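Local structure of 432aa long hypothetical deoxyribodipyrimidine photolyase (Sulfolobus tokodaii, 2E0I) at residues A[7-11]-A[95-99]; A[50-54]-A[218-224]. The protein probably uses light energy to repair cyclobutane pyrimidine dimers in DNA, binding two FAD molecules, one of which probably serves as a light-harvesting antenna. The contacts are given in a common frame with arbitrary orientation. Numbering follows the deposited sequence.

How the contacts relate
From the N terminus, strand 2-7 runs into loop 7-11, the first half of contact 1. Helix 48-66 then supplies segment 50-54 of contact 2 before the chain returns along strand 92-96 to 95-99, closing contact 1 at the C-terminal edge of the parallel sheet, between the ends of strands 2-7 and 92-96. The chain continues to helix 217-221, where 218-224 packs on 50-54 and closes the longer loop of contact 2. The segments therefore alternate, and the two loops cross. With centres about 12 Å apart, the contacts also join directly: Leu11 N lies 3.0 Å from Phe222 O and Arg9 NE 3.2 Å from Lys221 O, both probable hydrogen bonds. Both contacts touch the same FAD.

Contact 1 (A[7-11]-A[95-99]); sequences FRRDL and VNEDY. With FAD (flavin-adenine dinucleotide), chain F.
Val95 and Asn96 lie on strand 92-96; the chain stays extended through Asp98, turns at Tyr99 and passes the irregular loop 7-11, with Asp10 and Asn96 the closest CA pair at 7.9 Å. Val95 (chi1 m) places CG2 over one face of the Arg8 guanidinium, 3.9 Å from NH1. At Asn96 the backbone O lies 2.9 Å from Arg8 NH1, near the guanidinium plane, while Arg8 NH2 pairs with Asp107. With CB toward 95-99, Asp10 (chi1 p) accepts Arg8 N on OD1 at 2.9 Å, bracing the loop. Asp98 (chi1 t) has OD1 2.9 Å from Arg9 NH2 in a salt bridge and 2.7 Å from its donor Tyr99 N, while OD2 accepts Arg9 NH2 at 3.1 Å and FAD O4' at 2.9 Å. Arg9 NE donates to Lys221 O. Thus loops at the C-terminal ends of two parallel strands hold the ribityl chain, where Rossmann-like domains commonly bind ligands. Val95 packs between strands 2-7 and 120-124, and Leu11 meets helix 48-66.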
ATOM      1  N   PHE A   7      18.404   0.707  -3.309  1.00 18.97           N
ATOM      2  CA  PHE A   7      17.141   1.193  -2.762  1.00 18.22           C
ATOM      3  C   PHE A   7      16.032   0.488  -3.517  1.00 18.65           C
ATOM      4  O   PHE A   7      16.200   0.095  -4.669  1.00 17.90           O
ATOM      5  CB  PHE A   7      16.986   2.692  -2.993  1.00 16.33           C
ATOM      6  CG  PHE A   7      17.919   3.529  -2.195  1.00 15.89           C
ATOM      7  CD1 PHE A   7      17.547   3.996  -0.945  1.00 15.88           C
ATOM      8  CD2 PHE A   7      19.172   3.862  -2.695  1.00 16.08           C
ATOM      9  CE1 PHE A   7      18.406   4.788  -0.195  1.00 16.63           C
ATOM     10  CE2 PHE A   7      20.047   4.657  -1.956  1.00 17.35           C
ATOM     11  CZ  PHE A   7      19.660   5.122  -0.697  1.00 17.08           C
ATOM     12  N   ARG A   8      14.889   0.325  -2.873  1.00 20.76           N
ATOM     13  CA  ARG A   8      13.764  -0.298  -3.544  1.00 21.45           C
ATOM     14  C   ARG A   8      12.456   0.285  -3.060  1.00 21.59           C
ATOM     15  O   ARG A   8      11.689   0.826  -3.843  1.00 21.81           O
ATOM     16  CB  ARG A   8      13.767  -1.803  -3.294  1.00 22.99           C
ATOM     17  CG  ARG A   8      14.998  -2.517  -3.798  1.00 21.77           C
ATOM     18  CD  ARG A   8      15.401  -3.540  -2.779  1.00 23.54           C
ATOM     19  NE  ARG A   8      15.768  -4.791  -3.408  1.00 25.15           N
ATOM     20  CZ  ARG A   8      15.731  -5.965  -2.793  1.00 27.78           C
ATOM     21  NH1 ARG A   8      15.338  -6.038  -1.523  1.00 28.15           N
ATOM     22  NH2 ARG A   8      16.079  -7.067  -3.451  1.00 28.17           N
ATOM     23  N   ARG A   9      12.253   0.207  -1.751  1.00 21.93           N
ATOM     24  CA  ARG A   9      11.026   0.629  -1.094  1.00 22.01           C
ATOM     25  C   ARG A   9      11.373   1.385   0.189  1.00 24.13           C
ATOM     26  O   ARG A   9      10.499   1.616   1.040  1.00 26.12           O
ATOM     27  CB  ARG A   9      10.289  -0.637  -0.699  1.00 21.45           C
ATOM     28  CG  ARG A   9       8.862  -0.727  -1.011  1.00 22.82           C
ATOM     29  CD  ARG A   9       8.399  -2.138  -0.628  1.00 21.64           C
ATOM     30  NE  ARG A   9       7.659  -1.922   0.564  1.00 21.03           N
ATOM     31  CZ  ARG A   9       7.594  -2.592   1.698  1.00 20.93           C
ATOM     32  NH1 ARG A   9       6.795  -2.038   2.573  1.00 21.28           N
ATOM     33  NH2 ARG A   9       8.234  -3.716   1.990  1.00 20.74           N
ATOM     34  N   ASP A  10      12.656   1.713   0.342  1.00 23.71           N
ATOM     35  CA  ASP A  10      13.201   2.408   1.520  1.00 21.98           C
ATOM     36  C   ASP A  10      13.803   3.738   1.075  1.00 20.24           C
ATOM     37  O   ASP A  10      14.966   4.029   1.352  1.00 19.16           O
ATOM     38  CB  ASP A  10      14.295   1.538   2.151  1.00 24.60           C
ATOM     39  CG  ASP A  10      15.267   0.936   1.097  1.00 28.13           C
ATOM     40  OD1 ASP A  10      15.163   1.264  -0.107  1.00 28.84           O
ATOM     41  OD2 ASP A  10      16.145   0.124   1.464  1.00 28.72           O
ATOM     42  N   LEU A  11      12.995   4.550   0.407  1.00 18.76           N
ATOM     43  CA  LEU A  11      13.457   5.817  -0.147  1.00 18.74           C
ATOM     44  C   LEU A  11      13.805   6.935   0.837  1.00 19.79           C
ATOM     45  O   LEU A  11      13.119   7.963   0.894  1.00 19.92           O
ATOM     46  CB  LEU A  11      12.427   6.308  -1.163  1.00 16.78           C
ATOM     47  CG  LEU A  11      11.979   5.227  -2.154  1.00 15.07           C
ATOM     48  CD1 LEU A  11      11.208   5.858  -3.277  1.00 15.66           C
ATOM     49  CD2 LEU A  11      13.178   4.492  -2.714  1.00 13.93           C
ATOM     50  N   VAL A  95      21.108  -4.613   0.884  1.00 21.83           N
ATOM     51  CA  VAL A  95      19.697  -4.299   0.639  1.00 21.18           C
ATOM     52  C   VAL A  95      18.867  -4.627   1.862  1.00 21.26           C
ATOM     53  O   VAL A  95      19.360  -5.172   2.844  1.00 20.10           O
ATOM     54  CB  VAL A  95      19.082  -5.107  -0.532  1.00 19.31           C
ATOM     55  CG1 VAL A  95      19.920  -4.935  -1.774  1.00 21.14           C
ATOM     56  CG2 VAL A  95      18.954  -6.571  -0.153  1.00 18.81           C
ATOM     57  N   ASN A  96      17.593  -4.287   1.785  1.00 22.03           N
ATOM     58  CA  ASN A  96      16.661  -4.577   2.856  1.00 23.54           C
ATOM     59  C   ASN A  96      15.702  -5.600   2.262  1.00 23.84           C
ATOM     60  O   ASN A  96      15.028  -5.325   1.275  1.00 24.33           O
ATOM     61  CB  ASN A  96      15.911  -3.309   3.263  1.00 24.79           C
ATOM     62  CG  ASN A  96      16.753  -2.385   4.111  1.00 25.03           C
ATOM     63  OD1 ASN A  96      16.742  -1.175   3.922  1.00 27.59           O
ATOM     64  ND2 ASN A  96      17.475  -2.952   5.068  1.00 25.87           N
ATOM     65  N   GLU A  97      15.662  -6.785   2.853  1.00 24.29           N
ATOM     66  CA  GLU A  97      14.806  -7.857   2.372  1.00 24.67           C
ATOM     67  C   GLU A  97      13.347  -7.440   2.384  1.00 23.80           C
ATOM     68  O   GLU A  97      12.948  -6.592   3.177  1.00 23.40           O
ATOM     69  CB  GLU A  97      14.963  -9.069   3.272  1.00 26.88           C
ATOM     70  CG  GLU A  97      14.344  -8.846   4.632  1.00 33.36           C
ATOM     71  CD  GLU A  97      14.408 -10.067   5.512  1.00 37.55           C
ATOM     72  OE1 GLU A  97      13.874 -10.007   6.646  1.00 39.62           O
ATOM     73  OE2 GLU A  97      14.991 -11.082   5.066  1.00 38.99           O
ATOM     74  N   ASP A  98      12.554  -8.023   1.493  1.00 23.81           N
ATOM     75  CA  ASP A  98      11.130  -7.732   1.456  1.00 24.28           C
ATOM     76  C   ASP A  98      10.440  -9.073   1.689  1.00 22.44           C
ATOM     77  O   ASP A  98      11.104 -10.083   1.876  1.00 22.19           O
ATOM     78  CB  ASP A  98      10.701  -7.114   0.120  1.00 27.57           C
ATOM     79  CG  ASP A  98       9.463  -6.213   0.252  1.00 29.96           C
ATOM     80  OD1 ASP A  98       8.590  -6.489   1.107  1.00 31.12           O
ATOM     81  OD2 ASP A  98       9.353  -5.228  -0.511  1.00 31.97           O
ATOM     82  N   TYR A  99       9.119  -9.093   1.654  1.00 21.40           N
ATOM     83  CA  TYR A  99       8.396 -10.306   1.972  1.00 21.15           C
ATOM     84  C   TYR A  99       7.378 -10.835   0.975  1.00 20.82           C
ATOM     85  O   TYR A  99       6.480 -11.563   1.355  1.00 22.82           O
ATOM     86  CB  TYR A  99       7.741 -10.097   3.339  1.00 21.28           C
ATOM     87  CG  TYR A  99       8.746  -9.610   4.368  1.00 24.17           C
ATOM     88  CD1 TYR A  99       9.618 -10.500   4.992  1.00 25.04           C
ATOM     89  CD2 TYR A  99       8.901  -8.241   4.637  1.00 24.58           C
ATOM     90  CE1 TYR A  99      10.620 -10.053   5.844  1.00 25.80           C
ATOM     91  CE2 TYR A  99       9.905  -7.782   5.491  1.00 24.84           C
ATOM     92  CZ  TYR A  99      10.766  -8.701   6.090  1.00 26.39           C
ATOM     93  OH  TYR A  99      11.790  -8.285   6.921  1.00 27.97           O
TER
HETATM   94  PA  FAD F1200       5.305  -4.758  -7.121  1.00 21.98           P
HETATM   95  O1A FAD F1200       3.996  -4.709  -6.431  1.00 22.65           O
HETATM   96  O2A FAD F1200       5.758  -3.792  -8.145  1.00 24.57           O
HETATM   97  O5B FAD F1200       4.939  -5.971  -8.115  1.00 22.17           O
HETATM   98  C5B FAD F1200       5.968  -6.646  -8.848  1.00 20.17           C
HETATM   99  C4B FAD F1200       5.418  -7.843  -9.627  1.00 19.33           C
HETATM  100  O4B FAD F1200       4.394  -8.467  -8.827  1.00 18.56           O
HETATM  101  C3B FAD F1200       4.728  -7.406 -10.920  1.00 19.95           C
HETATM  102  O3B FAD F1200       4.703  -8.499 -11.843  1.00 20.30           O
HETATM  103  C2B FAD F1200       3.318  -7.106 -10.411  1.00 21.13           C
HETATM  104  O2B FAD F1200       2.393  -7.197 -11.497  1.00 23.62           O
HETATM  105  C1B FAD F1200       3.127  -8.312  -9.491  1.00 19.77           C
HETATM  106  N9A FAD F1200       2.026  -8.097  -8.520  1.00 19.25           N
HETATM  107  C8A FAD F1200       1.890  -7.046  -7.713  1.00 19.90           C
HETATM  108  N7A FAD F1200       0.816  -7.199  -6.942  1.00 18.28           N
HETATM  109  C5A FAD F1200       0.258  -8.362  -7.258  1.00 17.91           C
HETATM  110  C6A FAD F1200      -0.845  -9.067  -6.791  1.00 19.77           C
HETATM  111  N6A FAD F1200      -1.623  -8.550  -5.845  1.00 21.00           N
HETATM  112  N1A FAD F1200      -1.130 -10.264  -7.325  1.00 21.60           N
HETATM  113  C2A FAD F1200      -0.385 -10.774  -8.291  1.00 20.32           C
HETATM  114  N3A FAD F1200       0.669 -10.128  -8.760  1.00 18.71           N
HETATM  115  C4A FAD F1200       1.021  -8.932  -8.268  1.00 18.14           C
HETATM  116  N1  FAD F1200      11.106  -0.995  -6.898  1.00 17.40           N
HETATM  117  C2  FAD F1200      12.290  -1.072  -7.641  1.00 17.83           C
HETATM  118  O2  FAD F1200      13.338  -1.415  -7.097  1.00 20.05           O
HETATM  119  N3  FAD F1200      12.261  -0.803  -9.015  1.00 18.54           N
HETATM  120  C4  FAD F1200      11.053  -0.470  -9.643  1.00 21.23           C
HETATM  121  O4  FAD F1200      11.036  -0.228 -10.849  1.00 21.89           O
HETATM  122  C4X FAD F1200       9.876  -0.414  -8.904  1.00 20.40           C
HETATM  123  N5  FAD F1200       8.654  -0.148  -9.538  1.00 17.28           N
HETATM  124  C5X FAD F1200       7.465  -0.114  -8.799  1.00 18.33           C
HETATM  125  C6  FAD F1200       6.249   0.061  -9.452  1.00 18.96           C
HETATM  126  C7  FAD F1200       5.053   0.003  -8.742  1.00 18.08           C
HETATM  127  C7M FAD F1200       3.729   0.193  -9.486  1.00 17.77           C
HETATM  128  C8  FAD F1200       5.079  -0.226  -7.369  1.00 17.93           C
HETATM  129  C8M FAD F1200       3.784  -0.297  -6.559  1.00 19.79           C
HETATM  130  C9  FAD F1200       6.298  -0.393  -6.715  1.00 17.74           C
HETATM  131  C9A FAD F1200       7.495  -0.337  -7.424  1.00 18.29           C
HETATM  132  N10 FAD F1200       8.725  -0.559  -6.783  1.00 17.77           N
HETATM  133  C10 FAD F1200       9.902  -0.669  -7.535  1.00 18.97           C
HETATM  134  C1' FAD F1200       8.786  -0.765  -5.317  1.00 19.57           C
HETATM  135  C2' FAD F1200       8.467  -2.202  -4.903  1.00 21.97           C
HETATM  136  O2' FAD F1200       7.412  -2.196  -3.936  1.00 19.04           O
HETATM  137  C3' FAD F1200       9.713  -2.886  -4.331  1.00 21.46           C
HETATM  138  O3' FAD F1200      10.712  -2.987  -5.350  1.00 20.81           O
HETATM  139  C4' FAD F1200       9.374  -4.284  -3.807  1.00 20.74           C
HETATM  140  O4' FAD F1200      10.500  -4.799  -3.090  1.00 16.59           O
HETATM  141  C5' FAD F1200       9.023  -5.229  -4.959  1.00 20.68           C
HETATM  142  O5' FAD F1200       8.044  -6.194  -4.565  1.00 21.30           O
HETATM  143  P   FAD F1200       6.480  -5.893  -4.807  1.00 20.23           P
HETATM  144  O1P FAD F1200       5.750  -7.151  -4.532  1.00 23.29           O
HETATM  145  O2P FAD F1200       6.086  -4.671  -4.070  1.00 18.51           O
HETATM  146  O3P FAD F1200       6.452  -5.627  -6.394  1.00 22.16           O

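Contact 2 (A[50-54]-A[218-224]); sequences AVSFM and PHLKFGT. With FAD (flavin-adenine dinucleotide), chain F.
Part of the pocket of one of the two FAD molecules, probably the light-harvesting one as it sits against the N-terminal domain, is formed where helix 48-66 meets the end of helix 217-221. Segment 50-54 is helical, and residues 218-221 form the last turn of the other helix. The register runs in the same sense along both, with CA atoms of Ala50 and Pro218 7.7 Å apart and those of Met54 and Phe222 6.8 Å apart. Pro218 CB sits over one face of the Phe53 ring (chi1 t) in a CH-pi contact, 3.9 Å from the centroid, while the ring edge meets the face of His219 in a T-shaped pair (centroids 4.8 Å, planes 76°). The Phe222 ring (chi1 m) lies nearly parallel to Phe53 but slid aside, with Phe53 CD1 3.8 Å from Phe222 CD2. A Schellman motif ends helix 217-221: Gly223 has positive phi (65°), Gly223 N bonds to Leu220 O at 3.1 Å and Thr224 N to His219 O at 2.9 Å. His219 ND1 and Thr224 OG1 share a 2.7 Å hydrogen bond. Met54 CB makes a CH-pi contact over the Phe222 face, 4.0 Å from the centroid, and Met54 SD an oblique Met-aromatic contact, 4.8 Å from the same centroid. On the flavin side, Met54 SD approaches FAD C9A at 3.7 Å, Val51 CG2 lies 3.6 Å from FAD C7M, and Lys221 NZ donates to FAD O2' at 3.1 Å.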
ATOM      1  N   ALA A  50       0.825   5.669  -7.704  1.00 14.54           N
ATOM      2  CA  ALA A  50       1.893   5.127  -6.872  1.00 15.09           C
ATOM      3  C   ALA A  50       3.259   5.373  -7.500  1.00 15.52           C
ATOM      4  O   ALA A  50       4.216   5.739  -6.816  1.00 16.12           O
ATOM      5  CB  ALA A  50       1.692   3.643  -6.679  1.00 15.47           C
ATOM      6  N   VAL A  51       3.346   5.170  -8.809  1.00 15.49           N
ATOM      7  CA  VAL A  51       4.590   5.351  -9.529  1.00 14.10           C
ATOM      8  C   VAL A  51       5.083   6.795  -9.464  1.00 14.78           C
ATOM      9  O   VAL A  51       6.275   7.042  -9.245  1.00 15.71           O
ATOM     10  CB  VAL A  51       4.426   4.896 -10.988  1.00 12.82           C
ATOM     11  CG1 VAL A  51       5.672   5.195 -11.781  1.00 14.76           C
ATOM     12  CG2 VAL A  51       4.166   3.406 -11.015  1.00 14.10           C
ATOM     13  N   SER A  52       4.177   7.747  -9.642  1.00 14.43           N
ATOM     14  CA  SER A  52       4.560   9.153  -9.597  1.00 15.52           C
ATOM     15  C   SER A  52       5.114   9.496  -8.224  1.00 15.91           C
ATOM     16  O   SER A  52       6.126  10.198  -8.096  1.00 15.64           O
ATOM     17  CB  SER A  52       3.356  10.031  -9.887  1.00 16.56           C
ATOM     18  OG  SER A  52       2.855   9.738 -11.167  1.00 18.66           O
ATOM     19  N   PHE A  53       4.436   8.996  -7.197  1.00 14.73           N
ATOM     20  CA  PHE A  53       4.856   9.221  -5.829  1.00 14.92           C
ATOM     21  C   PHE A  53       6.256   8.663  -5.609  1.00 14.90           C
ATOM     22  O   PHE A  53       7.097   9.301  -4.968  1.00 15.93           O
ATOM     23  CB  PHE A  53       3.881   8.555  -4.870  1.00 14.70           C
ATOM     24  CG  PHE A  53       4.132   8.888  -3.430  1.00 14.76           C
ATOM     25  CD1 PHE A  53       5.194   8.332  -2.752  1.00 13.84           C
ATOM     26  CD2 PHE A  53       3.288   9.760  -2.746  1.00 15.37           C
ATOM     27  CE1 PHE A  53       5.414   8.631  -1.417  1.00 13.90           C
ATOM     28  CE2 PHE A  53       3.504  10.061  -1.409  1.00 13.58           C
ATOM     29  CZ  PHE A  53       4.571   9.493  -0.748  1.00 12.57           C
ATOM     30  N   MET A  54       6.504   7.469  -6.134  1.00 13.61           N
ATOM     31  CA  MET A  54       7.813   6.846  -5.996  1.00 14.33           C
ATOM     32  C   MET A  54       8.879   7.679  -6.739  1.00 14.98           C
ATOM     33  O   MET A  54       9.938   7.989  -6.188  1.00 14.49           O
ATOM     34  CB  MET A  54       7.745   5.432  -6.551  1.00 14.75           C
ATOM     35  CG  MET A  54       9.020   4.661  -6.449  1.00 16.34           C
ATOM     36  SD  MET A  54       8.801   3.076  -7.260  1.00 19.06           S
ATOM     37  CE  MET A  54       9.175   3.535  -8.955  1.00 19.19           C
ATOM     38  N   PRO A 218       1.250   6.047   1.882  1.00 14.86           N
ATOM     39  CA  PRO A 218       2.224   6.047   0.788  1.00 13.56           C
ATOM     40  C   PRO A 218       3.667   6.306   1.264  1.00 13.28           C
ATOM     41  O   PRO A 218       4.628   5.746   0.730  1.00 15.11           O
ATOM     42  CB  PRO A 218       1.681   7.125  -0.147  1.00 11.81           C
ATOM     43  CG  PRO A 218       1.009   8.057   0.789  1.00 11.24           C
ATOM     44  CD  PRO A 218       0.307   7.172   1.760  1.00 11.70           C
ATOM     45  N   HIS A 219       3.824   7.135   2.283  1.00 12.03           N
ATOM     46  CA  HIS A 219       5.157   7.427   2.797  1.00 11.69           C
ATOM     47  C   HIS A 219       5.760   6.216   3.532  1.00 12.92           C
ATOM     48  O   HIS A 219       6.977   5.979   3.475  1.00 12.24           O
ATOM     49  CB  HIS A 219       5.089   8.644   3.715  1.00 10.56           C
ATOM     50  CG  HIS A 219       4.880   9.929   2.981  1.00 10.89           C
ATOM     51  ND1 HIS A 219       5.917  10.640   2.419  1.00 13.11           N
ATOM     52  CD2 HIS A 219       3.748  10.602   2.664  1.00 11.12           C
ATOM     53  CE1 HIS A 219       5.436  11.697   1.787  1.00 11.53           C
ATOM     54  NE2 HIS A 219       4.121  11.696   1.921  1.00 12.02           N
ATOM     55  N   LEU A 220       4.911   5.451   4.217  1.00 12.47           N
ATOM     56  CA  LEU A 220       5.366   4.258   4.930  1.00 11.73           C
ATOM     57  C   LEU A 220       5.681   3.158   3.907  1.00 12.40           C
ATOM     58  O   LEU A 220       6.741   2.536   3.951  1.00 12.23           O
ATOM     59  CB  LEU A 220       4.287   3.775   5.908  1.00  9.10           C
ATOM     60  CG  LEU A 220       3.960   4.715   7.077  1.00  8.67           C
ATOM     61  CD1 LEU A 220       2.722   4.224   7.783  1.00  6.05           C
ATOM     62  CD2 LEU A 220       5.142   4.810   8.039  1.00  5.89           C
ATOM     63  N   LYS A 221       4.760   2.944   2.974  1.00 12.95           N
ATOM     64  CA  LYS A 221       4.923   1.938   1.939  1.00 12.67           C
ATOM     65  C   LYS A 221       6.195   2.169   1.123  1.00 13.03           C
ATOM     66  O   LYS A 221       6.918   1.219   0.822  1.00 12.95           O
ATOM     67  CB  LYS A 221       3.681   1.934   1.034  1.00 14.24           C
ATOM     68  CG  LYS A 221       3.942   1.743  -0.460  1.00 16.37           C
ATOM     69  CD  LYS A 221       4.346   0.332  -0.805  1.00 17.84           C
ATOM     70  CE  LYS A 221       4.735   0.243  -2.266  1.00 17.97           C
ATOM     71  NZ  LYS A 221       4.806  -1.181  -2.710  1.00 21.36           N
ATOM     72  N   PHE A 222       6.483   3.420   0.768  1.00 13.12           N
ATOM     73  CA  PHE A 222       7.681   3.705  -0.015  1.00 12.16           C
ATOM     74  C   PHE A 222       8.891   4.079   0.826  1.00 12.93           C
ATOM     75  O   PHE A 222       9.963   4.361   0.298  1.00 13.43           O
ATOM     76  CB  PHE A 222       7.383   4.774  -1.052  1.00 10.81           C
ATOM     77  CG  PHE A 222       6.710   4.230  -2.277  1.00 11.99           C
ATOM     78  CD1 PHE A 222       7.412   3.402  -3.162  1.00 11.40           C
ATOM     79  CD2 PHE A 222       5.372   4.502  -2.531  1.00 10.29           C
ATOM     80  CE1 PHE A 222       6.791   2.854  -4.276  1.00 10.90           C
ATOM     81  CE2 PHE A 222       4.742   3.960  -3.644  1.00 11.79           C
ATOM     82  CZ  PHE A 222       5.459   3.130  -4.522  1.00 11.48           C
ATOM     83  N   GLY A 223       8.704   4.082   2.142  1.00 14.53           N
ATOM     84  CA  GLY A 223       9.789   4.371   3.066  1.00 15.02           C
ATOM     85  C   GLY A 223      10.447   5.739   3.108  1.00 15.97           C
ATOM     86  O   GLY A 223      11.658   5.809   3.336  1.00 16.02           O
ATOM     87  N   THR A 224       9.696   6.821   2.899  1.00 14.99           N
ATOM     88  CA  THR A 224      10.306   8.136   2.982  1.00 15.48           C
ATOM     89  C   THR A 224      10.605   8.396   4.462  1.00 16.74           C
ATOM     90  O   THR A 224      11.425   9.246   4.806  1.00 17.96           O
ATOM     91  CB  THR A 224       9.390   9.219   2.412  1.00 15.46           C
ATOM     92  OG1 THR A 224       8.134   9.213   3.107  1.00 14.93           O
ATOM     93  CG2 THR A 224       9.172   8.973   0.934  1.00 12.62           C
TER
HETATM   94  PA  FAD F1200       5.305  -4.758  -7.121  1.00 21.98           P
HETATM   95  O1A FAD F1200       3.996  -4.709  -6.431  1.00 22.65           O
HETATM   96  O2A FAD F1200       5.758  -3.792  -8.145  1.00 24.57           O
HETATM   97  O5B FAD F1200       4.939  -5.971  -8.115  1.00 22.17           O
HETATM   98  C5B FAD F1200       5.968  -6.646  -8.848  1.00 20.17           C
HETATM   99  C4B FAD F1200       5.418  -7.843  -9.627  1.00 19.33           C
HETATM  100  O4B FAD F1200       4.394  -8.467  -8.827  1.00 18.56           O
HETATM  101  C3B FAD F1200       4.728  -7.406 -10.920  1.00 19.95           C
HETATM  102  O3B FAD F1200       4.703  -8.499 -11.843  1.00 20.30           O
HETATM  103  C2B FAD F1200       3.318  -7.106 -10.411  1.00 21.13           C
HETATM  104  O2B FAD F1200       2.393  -7.197 -11.497  1.00 23.62           O
HETATM  105  C1B FAD F1200       3.127  -8.312  -9.491  1.00 19.77           C
HETATM  106  N9A FAD F1200       2.026  -8.097  -8.520  1.00 19.25           N
HETATM  107  C8A FAD F1200       1.890  -7.046  -7.713  1.00 19.90           C
HETATM  108  N7A FAD F1200       0.816  -7.199  -6.942  1.00 18.28           N
HETATM  109  C5A FAD F1200       0.258  -8.362  -7.258  1.00 17.91           C
HETATM  110  C6A FAD F1200      -0.845  -9.067  -6.791  1.00 19.77           C
HETATM  111  N6A FAD F1200      -1.623  -8.550  -5.845  1.00 21.00           N
HETATM  112  N1A FAD F1200      -1.130 -10.264  -7.325  1.00 21.60           N
HETATM  113  C2A FAD F1200      -0.385 -10.774  -8.291  1.00 20.32           C
HETATM  114  N3A FAD F1200       0.669 -10.128  -8.760  1.00 18.71           N
HETATM  115  C4A FAD F1200       1.021  -8.932  -8.268  1.00 18.14           C
HETATM  116  N1  FAD F1200      11.106  -0.995  -6.898  1.00 17.40           N
HETATM  117  C2  FAD F1200      12.290  -1.072  -7.641  1.00 17.83           C
HETATM  118  O2  FAD F1200      13.338  -1.415  -7.097  1.00 20.05           O
HETATM  119  N3  FAD F1200      12.261  -0.803  -9.015  1.00 18.54           N
HETATM  120  C4  FAD F1200      11.053  -0.470  -9.643  1.00 21.23           C
HETATM  121  O4  FAD F1200      11.036  -0.228 -10.849  1.00 21.89           O
HETATM  122  C4X FAD F1200       9.876  -0.414  -8.904  1.00 20.40           C
HETATM  123  N5  FAD F1200       8.654  -0.148  -9.538  1.00 17.28           N
HETATM  124  C5X FAD F1200       7.465  -0.114  -8.799  1.00 18.33           C
HETATM  125  C6  FAD F1200       6.249   0.061  -9.452  1.00 18.96           C
HETATM  126  C7  FAD F1200       5.053   0.003  -8.742  1.00 18.08           C
HETATM  127  C7M FAD F1200       3.729   0.193  -9.486  1.00 17.77           C
HETATM  128  C8  FAD F1200       5.079  -0.226  -7.369  1.00 17.93           C
HETATM  129  C8M FAD F1200       3.784  -0.297  -6.559  1.00 19.79           C
HETATM  130  C9  FAD F1200       6.298  -0.393  -6.715  1.00 17.74           C
HETATM  131  C9A FAD F1200       7.495  -0.337  -7.424  1.00 18.29           C
HETATM  132  N10 FAD F1200       8.725  -0.559  -6.783  1.00 17.77           N
HETATM  133  C10 FAD F1200       9.902  -0.669  -7.535  1.00 18.97           C
HETATM  134  C1' FAD F1200       8.786  -0.765  -5.317  1.00 19.57           C
HETATM  135  C2' FAD F1200       8.467  -2.202  -4.903  1.00 21.97           C
HETATM  136  O2' FAD F1200       7.412  -2.196  -3.936  1.00 19.04           O
HETATM  137  C3' FAD F1200       9.713  -2.886  -4.331  1.00 21.46           C
HETATM  138  O3' FAD F1200      10.712  -2.987  -5.350  1.00 20.81           O
HETATM  139  C4' FAD F1200       9.374  -4.284  -3.807  1.00 20.74           C
HETATM  140  O4' FAD F1200      10.500  -4.799  -3.090  1.00 16.59           O
HETATM  141  C5' FAD F1200       9.023  -5.229  -4.959  1.00 20.68           C
HETATM  142  O5' FAD F1200       8.044  -6.194  -4.565  1.00 21.30           O
HETATM  143  P   FAD F1200       6.480  -5.893  -4.807  1.00 20.23           P
HETATM  144  O1P FAD F1200       5.750  -7.151  -4.532  1.00 23.29           O
HETATM  145  O2P FAD F1200       6.086  -4.671  -4.070  1.00 18.51           O
HETATM  146  O3P FAD F1200       6.452  -5.627  -6.394  1.00 22.16           O